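Local coordinates for ORF 37 (Human herpesvirus 8 type M, PDB 3FHD), which degrades DNA as a magnesium-dependent endo- and exonuclease of the PD-(D/E)XK superfamily and helps process branched viral DNA intermediates for packaging, at residues P29-L38 / S56-K67; M86-S94 / V105-F114. All coordinates share one frame; numbering follows the deposited sequence.

Helix 83-100 adjoins interaction 1 and supplies one half of interaction 2, and together the contacts illustrate how surroundings set the chemistry of a contact. Interaction 1 lays the N-terminal loop 29-38 over segment 56-67; it is partly buried, and two hydrogen bonds, one of them weak, border its apolar centre. Interaction 2, between helices 83-100 and 104-113, is buried and held by rings and aliphatic groups without hydrogen bonds between its segments. The centres of interactions 1 and 2 lie about 15 Å apart. The two meet where Y88 OH comes within 2.6 Å of L57 O, a probable hydrogen bond, and where F62 packs on F91. Both lie away from the magnesium site.

Interaction 1: residues P29-L38 / S56-K67; sequences PADLFSEDYL and SLSFSKFLKHAK
F33 lies against F62, H65 and K67, and its side chain, followed outward, shows how one ring can serve several neighbours. At its base, F33 CB is 3.8 Å from K67 NZ, while the lysine chain runs past in the opposite direction. The torsion that sets CG anti to the carbonyl carbon (chi1 -64°) sends the ring in among these partners. There CD2 stands over the centre of the H65 imidazole, making an edge-to-face pair with planes 60° apart, and CE2 continues across towards H65 CG and CB. At the tip, F33 CZ comes to 3.4 Å from F62 CE1; these two rings meet rim to rim, neither over the other's face.

The H65 imidazole is positioned mainly at ND1, which accepts from K67 N in the ring plane, the N-cap bond of helix 66-72; a weak bond runs from H65 NE2 to D31 OD1 at 2.8 Å. That same oxygen takes F33 N from above the carboxylate plane, closing an Asx turn, so one carboxylate oxygen contacts the histidine and also closes the turn that carries F33. Farther along, L57 CD2 touches A30 CB at 3.5 Å and L32 CD2 at 3.8 Å, and L32 CD1 reaches F62. S56 OG accepts from A30 N and is itself bonded to V53 O.

The N-terminal loop thus lies along segment 56-67, from the turn before helix 59-64 to the start of helix 66-72, where F33 also touches V68. Helix 83-100 adjoins it through F91, which meets F33, and through Y88 and K95, which touch L32.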
loop_
_atom_site.group_PDB
_atom_site.type_symbol
_atom_site.label_atom_id
_atom_site.label_comp_id
_atom_site.label_asym_id
_atom_site.label_seq_id
_atom_site.Cartn_x
_atom_site.Cartn_y
_atom_site.Cartn_z
ATOM N N PRO A 29 3.931 23.481 17.959
ATOM C CA PRO A 29 4.696 22.253 17.682
ATOM C C PRO A 29 4.757 21.312 18.888
ATOM O O PRO A 29 4.392 21.694 20.008
ATOM C CB PRO A 29 6.109 22.779 17.356
ATOM C CG PRO A 29 6.167 24.140 18.012
ATOM C CD PRO A 29 4.772 24.688 17.827
ATOM N N ALA A 30 5.187 20.079 18.648
ATOM C CA ALA A 30 5.409 19.123 19.719
ATOM C C ALA A 30 6.886 18.804 19.752
ATOM O O ALA A 30 7.598 18.968 18.760
ATOM C CB ALA A 30 4.594 17.853 19.503
ATOM N N ASP A 31 7.347 18.354 20.905
ATOM C CA ASP A 31 8.746 18.062 21.056
ATOM C C ASP A 31 8.909 16.570 21.303
ATOM O O ASP A 31 8.555 16.079 22.375
ATOM C CB ASP A 31 9.325 18.902 22.204
ATOM C CG ASP A 31 10.855 18.885 22.251
ATOM O OD1 ASP A 31 11.496 18.246 21.389
ATOM O OD2 ASP A 31 11.417 19.520 23.170
ATOM N N LEU A 32 9.447 15.852 20.312
ATOM C CA LEU A 32 9.789 14.443 20.514
ATOM C C LEU A 32 10.813 14.286 21.632
ATOM O O LEU A 32 10.954 13.218 22.202
ATOM C CB LEU A 32 10.305 13.777 19.219
ATOM C CG LEU A 32 9.297 13.309 18.153
ATOM C CD1 LEU A 32 9.996 12.657 16.958
ATOM C CD2 LEU A 32 8.241 12.390 18.746
ATOM N N PHE A 33 11.532 15.361 21.935
ATOM C CA PHE A 33 12.556 15.336 22.977
ATOM C C PHE A 33 12.061 15.878 24.312
ATOM O O PHE A 33 12.739 15.750 25.333
ATOM C CB PHE A 33 13.838 16.026 22.481
ATOM C CG PHE A 33 14.477 15.305 21.328
ATOM C CD1 PHE A 33 15.206 14.147 21.547
ATOM C CD2 PHE A 33 14.304 15.756 20.024
ATOM C CE1 PHE A 33 15.781 13.449 20.473
ATOM C CE2 PHE A 33 14.869 15.078 18.940
ATOM C CZ PHE A 33 15.611 13.922 19.164
ATOM N N SER A 34 10.867 16.461 24.311
ATOM C CA SER A 34 10.266 16.954 25.548
ATOM C C SER A 34 9.803 15.769 26.382
ATOM O O SER A 34 9.359 14.765 25.841
ATOM C CB SER A 34 9.075 17.861 25.253
ATOM O OG SER A 34 8.376 18.162 26.456
ATOM N N GLU A 35 9.892 15.889 27.699
ATOM C CA GLU A 35 9.393 14.827 28.582
ATOM C C GLU A 35 7.898 14.985 28.925
ATOM O O GLU A 35 7.314 14.091 29.547
ATOM C CB GLU A 35 10.257 14.701 29.850
ATOM N N ASP A 36 7.291 16.107 28.510
ATOM C CA ASP A 36 5.851 16.349 28.664
ATOM C C ASP A 36 5.026 15.234 28.055
ATOM O O ASP A 36 5.416 14.649 27.028
ATOM C CB ASP A 36 5.453 17.644 27.970
ATOM C CG ASP A 36 6.056 18.880 28.623
ATOM O OD1 ASP A 36 6.158 18.946 29.883
ATOM O OD2 ASP A 36 6.406 19.812 27.865
ATOM N N TYR A 37 3.878 14.937 28.654
ATOM C CA TYR A 37 3.010 13.909 28.078
ATOM C C TYR A 37 2.188 14.473 26.922
ATOM O O TYR A 37 1.664 15.571 27.016
ATOM C CB TYR A 37 2.137 13.253 29.164
ATOM C CG TYR A 37 2.983 12.486 30.175
ATOM C CD1 TYR A 37 3.799 11.433 29.762
ATOM C CD2 TYR A 37 2.981 12.817 31.530
ATOM C CE1 TYR A 37 4.599 10.729 30.656
ATOM C CE2 TYR A 37 3.777 12.103 32.450
ATOM C CZ TYR A 37 4.585 11.063 31.995
ATOM O OH TYR A 37 5.389 10.342 32.868
ATOM N N LEU A 38 2.111 13.728 25.823
ATOM C CA LEU A 38 1.380 14.176 24.627
ATOM C C LEU A 38 -0.082 14.522 24.930
ATOM O O LEU A 38 -0.621 15.516 24.432
ATOM C CB LEU A 38 1.416 13.110 23.533
ATOM C CG LEU A 38 0.778 13.546 22.204
ATOM C CD1 LEU A 38 1.458 14.777 21.591
ATOM C CD2 LEU A 38 0.710 12.384 21.206
ATOM N N SER A 56 3.653 17.336 13.344
ATOM C CA SER A 56 5.014 17.684 13.770
ATOM C C SER A 56 5.875 16.562 14.375
ATOM O O SER A 56 7.015 16.818 14.794
ATOM C CB SER A 56 5.003 18.879 14.723
ATOM O OG SER A 56 4.627 18.486 16.040
ATOM N N LEU A 57 5.332 15.351 14.447
ATOM C CA LEU A 57 6.056 14.211 15.022
ATOM C C LEU A 57 6.704 13.357 13.911
ATOM O O LEU A 57 6.983 12.189 14.111
ATOM C CB LEU A 57 5.107 13.382 15.889
ATOM C CG LEU A 57 4.478 14.128 17.103
ATOM C CD1 LEU A 57 3.733 13.144 17.997
ATOM C CD2 LEU A 57 5.516 14.872 17.903
ATOM N N SER A 58 6.918 13.967 12.748
ATOM C CA SER A 58 7.470 13.302 11.552
ATOM C C SER A 58 8.991 13.041 11.648
ATOM O O SER A 58 9.690 13.700 12.403
ATOM C CB SER A 58 7.179 14.198 10.334
ATOM O OG SER A 58 7.956 15.380 10.414
ATOM N N PHE A 59 9.502 12.129 10.838
ATOM C CA PHE A 59 10.948 11.893 10.721
ATOM C C PHE A 59 11.671 13.207 10.310
ATOM O O PHE A 59 12.742 13.495 10.809
ATOM C CB PHE A 59 11.172 10.815 9.656
ATOM C CG PHE A 59 12.609 10.216 9.612
ATOM C CD1 PHE A 59 13.300 9.885 10.762
ATOM C CD2 PHE A 59 13.190 9.899 8.387
ATOM C CE1 PHE A 59 14.612 9.328 10.707
ATOM C CE2 PHE A 59 14.515 9.306 8.330
ATOM C CZ PHE A 59 15.185 9.004 9.491
ATOM N N SER A 60 11.084 13.978 9.398
ATOM C CA SER A 60 11.704 15.231 8.922
ATOM C C SER A 60 11.902 16.224 10.069
ATOM O O SER A 60 13.003 16.780 10.228
ATOM C CB SER A 60 10.899 15.838 7.757
ATOM O OG SER A 60 10.811 14.914 6.658
ATOM N N LYS A 61 10.859 16.435 10.882
ATOM C CA LYS A 61 10.958 17.354 12.005
ATOM C C LYS A 61 11.906 16.812 13.088
ATOM O O LYS A 61 12.606 17.573 13.747
ATOM C CB LYS A 61 9.575 17.651 12.593
ATOM C CG LYS A 61 8.606 18.394 11.645
ATOM C CD LYS A 61 9.104 19.767 11.240
ATOM C CE LYS A 61 7.949 20.661 10.702
ATOM N NZ LYS A 61 7.083 19.979 9.661
ATOM N N PHE A 62 11.901 15.497 13.296
ATOM C CA PHE A 62 12.917 14.844 14.124
ATOM C C PHE A 62 14.370 15.239 13.679
ATOM O O PHE A 62 15.176 15.704 14.485
ATOM C CB PHE A 62 12.670 13.325 14.101
ATOM C CG PHE A 62 13.740 12.511 14.772
ATOM C CD1 PHE A 62 13.814 12.442 16.162
ATOM C CD2 PHE A 62 14.643 11.798 14.014
ATOM C CE1 PHE A 62 14.803 11.665 16.776
ATOM C CE2 PHE A 62 15.646 11.019 14.614
ATOM C CZ PHE A 62 15.722 10.954 15.996
ATOM N N LEU A 63 14.692 15.076 12.396
ATOM C CA LEU A 63 16.050 15.294 11.912
ATOM C C LEU A 63 16.448 16.780 11.892
ATOM O O LEU A 63 17.650 17.124 11.845
ATOM C CB LEU A 63 16.214 14.682 10.510
ATOM C CG LEU A 63 16.069 13.169 10.410
ATOM C CD1 LEU A 63 16.231 12.739 8.938
ATOM C CD2 LEU A 63 17.069 12.483 11.329
ATOM N N LYS A 64 15.439 17.647 11.952
ATOM C CA LYS A 64 15.617 19.105 11.902
ATOM C C LYS A 64 15.719 19.679 13.309
ATOM O O LYS A 64 16.089 20.841 13.471
ATOM C CB LYS A 64 14.449 19.780 11.157
ATOM C CG LYS A 64 14.436 19.531 9.632
ATOM C CD LYS A 64 15.114 20.655 8.904
ATOM C CE LYS A 64 15.545 20.295 7.479
ATOM N NZ LYS A 64 15.526 21.541 6.632
ATOM N N HIS A 65 15.395 18.868 14.319
ATOM C CA HIS A 65 15.388 19.342 15.729
ATOM C C HIS A 65 16.793 19.793 16.156
ATOM O O HIS A 65 17.784 19.230 15.698
ATOM C CB HIS A 65 14.869 18.219 16.648
ATOM C CG HIS A 65 14.545 18.667 18.044
ATOM N ND1 HIS A 65 15.518 18.950 18.980
ATOM C CD2 HIS A 65 13.357 18.869 18.670
ATOM C CE1 HIS A 65 14.949 19.323 20.116
ATOM N NE2 HIS A 65 13.638 19.290 19.952
ATOM N N ALA A 66 16.884 20.794 17.031
ATOM C CA ALA A 66 18.175 21.279 17.528
ATOM C C ALA A 66 19.085 20.181 18.106
ATOM O O ALA A 66 20.298 20.197 17.889
ATOM C CB ALA A 66 17.965 22.414 18.558
ATOM N N LYS A 67 18.500 19.222 18.815
ATOM C CA LYS A 67 19.262 18.158 19.458
ATOM C C LYS A 67 19.874 17.141 18.474
ATOM O O LYS A 67 20.976 16.662 18.716
ATOM C CB LYS A 67 18.427 17.483 20.553
ATOM C CG LYS A 67 17.982 18.423 21.695
ATOM C CD LYS A 67 17.582 17.605 22.931
ATOM C CE LYS A 67 17.277 18.451 24.164
ATOM N NZ LYS A 67 15.816 18.469 24.527
#

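Interaction 2: residues M86-S94 / V105-F114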
loop_
_atom_site.group_PDB
_atom_site.type_symbol
_atom_site.label_atom_id
_atom_site.label_comp_id
_atom_site.label_asym_id
_atom_site.label_seq_id
_atom_site.Cartn_x
_atom_site.Cartn_y
_atom_site.Cartn_z
ATOM N N MET A 86 15.253 3.546 13.059
ATOM C CA MET A 86 14.955 2.802 14.309
ATOM C C MET A 86 14.958 3.754 15.508
ATOM O O MET A 86 14.031 3.727 16.314
ATOM C CB MET A 86 15.959 1.652 14.542
ATOM C CG MET A 86 15.730 0.432 13.643
ATOM S SD MET A 86 14.072 -0.301 13.717
ATOM C CE MET A 86 13.840 -0.475 12.001
ATOM N N ALA A 87 15.965 4.635 15.578
ATOM C CA ALA A 87 16.055 5.686 16.629
ATOM C C ALA A 87 14.801 6.579 16.631
ATOM O O ALA A 87 14.201 6.828 17.692
ATOM C CB ALA A 87 17.305 6.550 16.410
ATOM N N TYR A 88 14.429 7.073 15.452
ATOM C CA TYR A 88 13.179 7.840 15.276
ATOM C C TYR A 88 11.950 7.068 15.764
ATOM O O TYR A 88 11.125 7.635 16.500
ATOM C CB TYR A 88 12.967 8.228 13.796
ATOM C CG TYR A 88 11.549 8.718 13.508
ATOM C CD1 TYR A 88 11.094 9.924 14.028
ATOM C CD2 TYR A 88 10.664 7.935 12.748
ATOM C CE1 TYR A 88 9.768 10.379 13.792
ATOM C CE2 TYR A 88 9.333 8.359 12.520
ATOM C CZ TYR A 88 8.915 9.597 13.027
ATOM O OH TYR A 88 7.619 10.013 12.801
ATOM N N ASN A 89 11.818 5.794 15.352
ATOM C CA ASN A 89 10.670 4.969 15.800
ATOM C C ASN A 89 10.577 4.969 17.332
ATOM O O ASN A 89 9.503 5.117 17.910
ATOM C CB ASN A 89 10.749 3.529 15.288
ATOM C CG ASN A 89 10.120 3.364 13.877
ATOM O OD1 ASN A 89 9.111 2.678 13.714
ATOM N ND2 ASN A 89 10.690 4.014 12.889
ATOM N N TYR A 90 11.713 4.803 17.997
ATOM C CA TYR A 90 11.711 4.848 19.455
ATOM C C TYR A 90 11.156 6.159 20.019
ATOM O O TYR A 90 10.236 6.140 20.835
ATOM C CB TYR A 90 13.102 4.540 20.042
ATOM C CG TYR A 90 13.112 4.821 21.531
ATOM C CD1 TYR A 90 12.439 3.965 22.429
ATOM C CD2 TYR A 90 13.771 5.937 22.045
ATOM C CE1 TYR A 90 12.427 4.232 23.802
ATOM C CE2 TYR A 90 13.773 6.201 23.441
ATOM C CZ TYR A 90 13.105 5.350 24.289
ATOM O OH TYR A 90 13.123 5.602 25.653
ATOM N N PHE A 91 11.712 7.294 19.601
ATOM C CA PHE A 91 11.231 8.606 20.073
ATOM C C PHE A 91 9.762 8.848 19.738
ATOM O O PHE A 91 9.010 9.418 20.564
ATOM C CB PHE A 91 12.097 9.740 19.494
ATOM C CG PHE A 91 13.480 9.821 20.131
ATOM C CD1 PHE A 91 13.629 10.307 21.420
ATOM C CD2 PHE A 91 14.597 9.362 19.451
ATOM C CE1 PHE A 91 14.902 10.358 22.044
ATOM C CE2 PHE A 91 15.867 9.411 20.034
ATOM C CZ PHE A 91 16.018 9.916 21.353
ATOM N N LEU A 92 9.373 8.481 18.516
ATOM C CA LEU A 92 7.983 8.608 18.076
ATOM C C LEU A 92 7.042 7.843 19.027
ATOM O O LEU A 92 6.101 8.394 19.565
ATOM C CB LEU A 92 7.815 8.053 16.647
ATOM C CG LEU A 92 6.349 8.065 16.172
ATOM C CD1 LEU A 92 5.691 9.472 16.326
ATOM C CD2 LEU A 92 6.283 7.572 14.763
ATOM N N PHE A 93 7.272 6.546 19.166
ATOM C CA PHE A 93 6.423 5.724 20.011
ATOM C C PHE A 93 6.552 5.979 21.517
ATOM O O PHE A 93 5.570 5.815 22.237
ATOM C CB PHE A 93 6.513 4.242 19.639
ATOM C CG PHE A 93 5.700 3.902 18.410
ATOM C CD1 PHE A 93 4.388 3.429 18.546
ATOM C CD2 PHE A 93 6.214 4.120 17.129
ATOM C CE1 PHE A 93 3.614 3.123 17.422
ATOM C CE2 PHE A 93 5.452 3.829 15.975
ATOM C CZ PHE A 93 4.126 3.337 16.123
ATOM N N SER A 94 7.700 6.450 21.982
ATOM C CA SER A 94 7.757 6.910 23.375
ATOM C C SER A 94 6.772 8.078 23.570
ATOM O O SER A 94 6.097 8.161 24.605
ATOM C CB SER A 94 9.172 7.333 23.796
ATOM O OG SER A 94 9.181 7.604 25.188
ATOM N N VAL A 105 5.927 -1.095 21.628
ATOM C CA VAL A 105 7.093 -0.735 20.789
ATOM C C VAL A 105 8.184 -0.182 21.689
ATOM O O VAL A 105 9.323 -0.653 21.663
ATOM C CB VAL A 105 6.748 0.265 19.679
ATOM C CG1 VAL A 105 8.018 0.772 18.987
ATOM C CG2 VAL A 105 5.824 -0.367 18.659
ATOM N N CYS A 106 7.807 0.797 22.511
ATOM C CA CYS A 106 8.700 1.404 23.464
ATOM C C CYS A 106 9.224 0.359 24.473
ATOM O O CYS A 106 10.421 0.330 24.779
ATOM C CB CYS A 106 7.963 2.582 24.141
ATOM S SG CYS A 106 8.925 3.672 25.159
ATOM N N ASN A 107 8.346 -0.526 24.959
ATOM C CA ASN A 107 8.756 -1.559 25.908
ATOM C C ASN A 107 9.852 -2.435 25.336
ATOM O O ASN A 107 10.794 -2.762 26.040
ATOM C CB ASN A 107 7.582 -2.441 26.323
ATOM C CG ASN A 107 6.646 -1.743 27.298
ATOM O OD1 ASN A 107 7.017 -0.766 27.934
ATOM N ND2 ASN A 107 5.421 -2.251 27.412
ATOM N N PHE A 108 9.706 -2.806 24.062
ATOM C CA PHE A 108 10.685 -3.666 23.385
ATOM C C PHE A 108 12.073 -3.023 23.245
ATOM O O PHE A 108 13.086 -3.679 23.524
ATOM C CB PHE A 108 10.185 -4.140 22.017
ATOM C CG PHE A 108 11.105 -5.170 21.353
ATOM C CD1 PHE A 108 10.993 -6.537 21.664
ATOM C CD2 PHE A 108 12.080 -4.770 20.439
ATOM C CE1 PHE A 108 11.844 -7.485 21.063
ATOM C CE2 PHE A 108 12.938 -5.702 19.841
ATOM C CZ PHE A 108 12.820 -7.066 20.147
ATOM N N PHE A 109 12.122 -1.762 22.810
ATOM C CA PHE A 109 13.371 -1.030 22.755
ATOM C C PHE A 109 14.024 -1.030 24.114
ATOM O O PHE A 109 15.167 -1.463 24.268
ATOM C CB PHE A 109 13.136 0.436 22.344
ATOM C CG PHE A 109 13.084 0.668 20.847
ATOM C CD1 PHE A 109 14.245 0.628 20.074
ATOM C CD2 PHE A 109 11.857 0.972 20.219
ATOM C CE1 PHE A 109 14.168 0.856 18.684
ATOM C CE2 PHE A 109 11.776 1.214 18.843
ATOM C CZ PHE A 109 12.914 1.158 18.078
ATOM N N VAL A 110 13.296 -0.541 25.110
ATOM C CA VAL A 110 13.865 -0.438 26.462
ATOM C C VAL A 110 14.374 -1.795 26.990
ATOM O O VAL A 110 15.522 -1.904 27.452
ATOM C CB VAL A 110 12.905 0.286 27.436
ATOM C CG1 VAL A 110 13.409 0.213 28.894
ATOM C CG2 VAL A 110 12.732 1.744 27.023
ATOM N N ASP A 111 13.555 -2.838 26.887
ATOM C CA ASP A 111 13.938 -4.144 27.424
ATOM C C ASP A 111 14.963 -4.949 26.602
ATOM O O ASP A 111 15.824 -5.616 27.176
ATOM C CB ASP A 111 12.705 -5.016 27.644
ATOM C CG ASP A 111 11.749 -4.444 28.683
ATOM O OD1 ASP A 111 12.210 -3.905 29.712
ATOM O OD2 ASP A 111 10.522 -4.556 28.472
ATOM N N ARG A 112 14.847 -4.935 25.276
ATOM C CA ARG A 112 15.627 -5.847 24.438
ATOM C C ARG A 112 16.744 -5.143 23.673
ATOM O O ARG A 112 17.692 -5.781 23.227
ATOM C CB ARG A 112 14.723 -6.575 23.436
ATOM C CG ARG A 112 13.652 -7.492 24.057
ATOM C CD ARG A 112 14.311 -8.622 24.847
ATOM N NE ARG A 112 13.471 -9.079 25.948
ATOM C CZ ARG A 112 13.892 -9.884 26.919
ATOM N NH1 ARG A 112 13.045 -10.261 27.873
ATOM N NH2 ARG A 112 15.155 -10.324 26.938
ATOM N N VAL A 113 16.615 -3.840 23.485
ATOM C CA VAL A 113 17.595 -3.104 22.679
ATOM C C VAL A 113 18.497 -2.254 23.585
ATOM O O VAL A 113 19.671 -2.081 23.275
ATOM C CB VAL A 113 16.914 -2.244 21.548
ATOM C CG1 VAL A 113 17.948 -1.450 20.687
ATOM C CG2 VAL A 113 16.028 -3.107 20.637
ATOM N N PHE A 114 17.942 -1.725 24.681
ATOM C CA PHE A 114 18.652 -0.737 25.520
ATOM C C PHE A 114 19.177 -1.343 26.817
ATOM O O PHE A 114 19.605 -0.609 27.703
ATOM C CB PHE A 114 17.769 0.472 25.894
ATOM C CG PHE A 114 17.236 1.275 24.727
ATOM C CD1 PHE A 114 17.763 1.158 23.435
ATOM C CD2 PHE A 114 16.238 2.233 24.962
ATOM C CE1 PHE A 114 17.249 1.928 22.374
ATOM C CE2 PHE A 114 15.720 3.021 23.910
ATOM C CZ PHE A 114 16.214 2.869 22.626
#
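Y90 and F109 interlock where helices 83-100 and 104-113 cross, a worked example of aromatic side chains filling the gap between two helices. The axes of the two short segments approach to 9.1 Å, with 125° between their N-to-C directions. The tight part is centred on a cluster of three rings. Y90 CB sits almost straight above the F109 ring, 3.7 Å from its centroid, in a CH-pi contact, and the tyrosine's edge meets that ring in an offset edge-to-face pair. With CG anti to the backbone N (chi1 171°), the phenol is carried on to F114, whose edge is directed at its face: F114 CE2 stands over the centre of the Y90 ring, 3.5 Å from Y90 CE1, with planes at 78°. The far end of F109 reaches the backbone, F109 CZ lying 3.3 Å from M86 O. Y90 OH is satisfied outside the pair by L119 O. Also buried is V105, with CG1 against F93 CB and CG2 over one face of the F93 ring.

Towards S94 the contact becomes sparser and less buried. C106 SG lies obliquely to the Y90 ring, 3.8 Å from Y90 CE1, and touches the CA and CB of S94 at 3.9 Å; both C106 and S94 are partly exposed. Separately, the partly exposed V110 makes a more distant contact, its CG2 4.1 Å from Y90 CE1.

Residues 109-113 form a wider pi-type turn, in which F109 O accepts from both V113 N and F114 N, which brings F114 back to the tyrosine. These are two consecutive helices joined by a short connection and packed at a steep angle within the alkaline exonuclease family region, their aromatic cluster packed against V125, A128 and C129 of helix 122-130.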